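Local structure of putative cell surface hydrolase (3LP5) at residues P11-S14 / A15-N18; I24-L27 / G28-T31. The protein is a putative cell surface hydrolase of the alpha/beta-hydrolase superfamily, whose substrate is not established. All coordinates share one frame; numbering follows the deposited sequence.

Contact 1. Residues P11-S14 / A15-N18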
# COMPACT_ATOMS: atom_id res chain seq x y z
N PRO A 11 -2.80 1.61 6.07
CA PRO A 11 -3.64 2.70 5.65
C PRO A 11 -2.93 4.05 5.90
O PRO A 11 -1.77 4.07 6.25
CB PRO A 11 -4.88 2.52 6.54
CG PRO A 11 -4.26 2.11 7.91
CD PRO A 11 -3.08 1.18 7.46
N GLY A 12 -3.59 5.16 5.61
CA GLY A 12 -3.03 6.50 5.74
C GLY A 12 -3.61 7.24 6.94
O GLY A 12 -3.92 6.64 7.97
N SER A 13 -3.80 8.54 6.81
CA SER A 13 -4.32 9.34 7.91
C SER A 13 -5.83 9.20 8.11
O SER A 13 -6.52 8.57 7.29
CB SER A 13 -3.94 10.79 7.66
OG SER A 13 -4.54 11.24 6.47
N SER A 14 -6.36 9.78 9.17
CA SER A 14 -7.76 9.54 9.48
C SER A 14 -8.79 10.04 8.45
O SER A 14 -9.86 9.44 8.34
CB SER A 14 -8.14 9.89 10.93
OG SER A 14 -8.17 11.27 11.12
N ALA A 15 -8.47 11.12 7.72
CA ALA A 15 -9.32 11.60 6.61
C ALA A 15 -9.63 10.48 5.60
O ALA A 15 -10.71 10.42 5.04
CB ALA A 15 -8.67 12.81 5.89
N SER A 16 -8.69 9.58 5.40
CA SER A 16 -8.87 8.55 4.39
C SER A 16 -9.28 7.18 5.00
O SER A 16 -9.45 6.17 4.24
CB SER A 16 -7.60 8.46 3.50
OG SER A 16 -6.45 8.08 4.24
N GLN A 17 -9.52 7.15 6.32
CA GLN A 17 -9.93 5.90 7.04
C GLN A 17 -11.25 5.24 6.54
O GLN A 17 -11.31 4.01 6.43
CB GLN A 17 -9.96 6.07 8.58
CG GLN A 17 -9.86 4.75 9.39
CD GLN A 17 -8.55 4.01 9.12
OE1 GLN A 17 -7.45 4.58 9.24
NE2 GLN A 17 -8.66 2.73 8.69
N ASN A 18 -12.29 6.03 6.30
CA ASN A 18 -13.55 5.48 5.81
C ASN A 18 -13.35 4.71 4.49
O ASN A 18 -13.87 3.56 4.35
CB ASN A 18 -14.65 6.58 5.66
CG ASN A 18 -15.47 6.81 6.97
OD1 ASN A 18 -16.18 7.86 7.14
ND2 ASN A 18 -15.41 5.85 7.89
O HOH W 1 -5.20 5.23 9.91
O HOH W 2 -6.22 5.31 4.56
O HOH W 3 -6.67 5.67 6.92
O HOH W 4 -12.28 8.74 6.91
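Ser16 folds back on Ser13 in the turn that leads from strand 7-10 into helix 17-30 of this alpha/beta-hydrolase fold. The tight part is the turn itself. Ser16 N donates to Ser13 O over 3.0 Å and Gln17 N donates to Ser14 O at 3.1 Å, closing the first turn. With chi1 63°, the hydroxyl of Ser16 is tucked between its own backbone N and carbonyl carbon, which carries OG back over Gly12 and Ser13 to lie 3.1 Å from Ser13 O. Ser16 holds the N-cap position but makes no capping bond with its side chain, which instead touches Ser106, the presumed nucleophile of the GxSxG elbow. The turn therefore borders what is probably the active site, in the region where alpha/beta-hydrolases usually form the oxyanion hole.

The other side is looser and bridged by water. Gln17 starts with CG anti to its backbone N (chi1 -159°) and bends at chi2, swinging the amide back alongside the loop, where Gln17 OE1 stays 4.2 Å from Pro11 CG. Water 3 lies between Gln17 OE1 and Ser13 O, while NE2 is held by Asp21 farther along the helix. Ser14 and Ala15 form the exposed outer bend, where water 4 sits by Ser14 O and accepts from Asn18 N. Even the buried side holds a water: between the backbone of Gly12 and Ser16, water 2 accepts from Gly12 N at 2.8 Å and lies 2.8 Å from Ser16 OG.

Contact 2. Residues I24-L27 / G28-T31. With NA (sodium ion), chain C.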
# COMPACT_ATOMS: atom_id res chain seq x y z
N ILE A 24 -11.63 -2.77 2.55
CA ILE A 24 -11.43 -4.09 3.18
C ILE A 24 -12.72 -4.89 3.26
O ILE A 24 -12.76 -6.08 2.93
CB ILE A 24 -10.89 -3.96 4.63
CG1 ILE A 24 -9.68 -3.02 4.71
CG2 ILE A 24 -10.60 -5.35 5.27
CD1 ILE A 24 -8.40 -3.58 4.38
N THR A 25 -13.79 -4.24 3.70
CA THR A 25 -15.09 -4.92 3.75
C THR A 25 -15.48 -5.46 2.38
O THR A 25 -15.91 -6.61 2.23
CB THR A 25 -16.17 -3.97 4.23
OG1 THR A 25 -15.74 -3.44 5.46
CG2 THR A 25 -17.46 -4.68 4.49
N GLU A 26 -15.39 -4.60 1.38
CA GLU A 26 -15.80 -4.99 0.06
C GLU A 26 -14.86 -6.03 -0.53
O GLU A 26 -15.32 -6.97 -1.14
CB GLU A 26 -15.92 -3.76 -0.82
CG GLU A 26 -17.39 -3.30 -0.88
CD GLU A 26 -18.03 -2.95 0.49
OE1 GLU A 26 -19.05 -3.60 0.87
OE2 GLU A 26 -17.52 -1.99 1.18
N LEU A 27 -13.55 -5.89 -0.32
CA LEU A 27 -12.62 -6.88 -0.81
C LEU A 27 -13.00 -8.28 -0.25
O LEU A 27 -13.03 -9.29 -0.98
CB LEU A 27 -11.20 -6.45 -0.42
CG LEU A 27 -10.05 -7.34 -0.87
CD1 LEU A 27 -10.06 -7.52 -2.38
CD2 LEU A 27 -8.66 -6.84 -0.36
N GLY A 28 -13.35 -8.33 1.04
CA GLY A 28 -13.78 -9.61 1.67
C GLY A 28 -15.04 -10.22 1.07
O GLY A 28 -15.07 -11.41 0.75
N LYS A 29 -16.05 -9.38 0.87
CA LYS A 29 -17.24 -9.78 0.19
C LYS A 29 -17.04 -10.16 -1.28
O LYS A 29 -17.62 -11.11 -1.72
CB LYS A 29 -18.30 -8.70 0.32
CG LYS A 29 -18.88 -8.68 1.73
CD LYS A 29 -20.22 -8.01 1.79
CE LYS A 29 -20.08 -6.60 2.32
NZ LYS A 29 -21.42 -5.92 2.29
N GLU A 30 -16.24 -9.43 -2.04
CA GLU A 30 -16.09 -9.79 -3.46
C GLU A 30 -15.17 -11.00 -3.70
O GLU A 30 -15.39 -11.73 -4.64
CB GLU A 30 -15.63 -8.60 -4.33
CG GLU A 30 -16.67 -7.47 -4.49
CD GLU A 30 -17.92 -7.90 -5.25
OE1 GLU A 30 -17.78 -8.32 -6.43
OE2 GLU A 30 -19.04 -7.82 -4.69
N THR A 31 -14.16 -11.22 -2.87
CA THR A 31 -13.32 -12.40 -3.04
C THR A 31 -14.08 -13.70 -2.67
O THR A 31 -14.67 -13.80 -1.59
CB THR A 31 -12.04 -12.31 -2.19
OG1 THR A 31 -12.40 -12.03 -0.83
CG2 THR A 31 -11.09 -11.22 -2.72
NA NA C . -13.70 -13.33 0.62
O HOH W 5 -12.95 -12.93 2.82
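Leu27 and Thr31 cross at an angle on the buried side of the chain, CD1 of the leucine meeting CG2 of the threonine at 3.9 Å. Both side chains also rest on Leu232, and Leu27 packs against Ile227 and Arg228 of helix 217-231. The hydroxyl branch of Thr31 turns elsewhere: chi1 of 53° sets OG1 between the backbone N and the carbonyl carbon, and from there it donates to Leu27 O at 2.8 Å. Thr31 N reaches the same oxygen at 2.9 Å from the opposite face of the carbonyl plane, so two donors grip one acceptor at the last turn of helix 17-30.

This C-terminal end of the helix is also a sodium site. Thr31 chelates the ion through OG1 at 2.3 Å and through its own O, Gly28 O approaches to 2.4 Å, and water 5 and Lys33 O complete the five ligands. OG1 thus binds the metal through oxygen while its hydrogen points to Leu27 O, and the C-terminal end of the helix dipole would probably favour a cation here.

On the outer side the chains run alongside one another. Lys29 points the same way as Thr25 and Glu26; a bend at chi3 (-101°) brings CE within 3.9 Å of Thr25 CG2 and leaves a long salt bridge of 3.6 Å between NZ and Glu26 OE1. The hydroxyl of Thr25 is turned back to Asp21 O. Glu30 lays CB and CG over Glu26 O, which also accepts from Glu30 N at 2.8 Å.

How the contacts relate
Contacts 1 and 2 sit at the two ends of helix 17-30, in series along the chain: 11-18 forms the entry from strand 7-10 and the first turn, and 24-31 the last turns before the chain heads for strand 37-42. Their centres are about 18 Å apart and their nearest atoms about 7 Å, without touching. Strand 7-10 lies inside the mixed sheet, next to strand 99-105, which leads to the presumed nucleophile elbow. One helix thus has its N-terminal end beside the probable catalytic centre, while its C-terminal end, packed against helix 217-231, carries a sodium ion well away from that region.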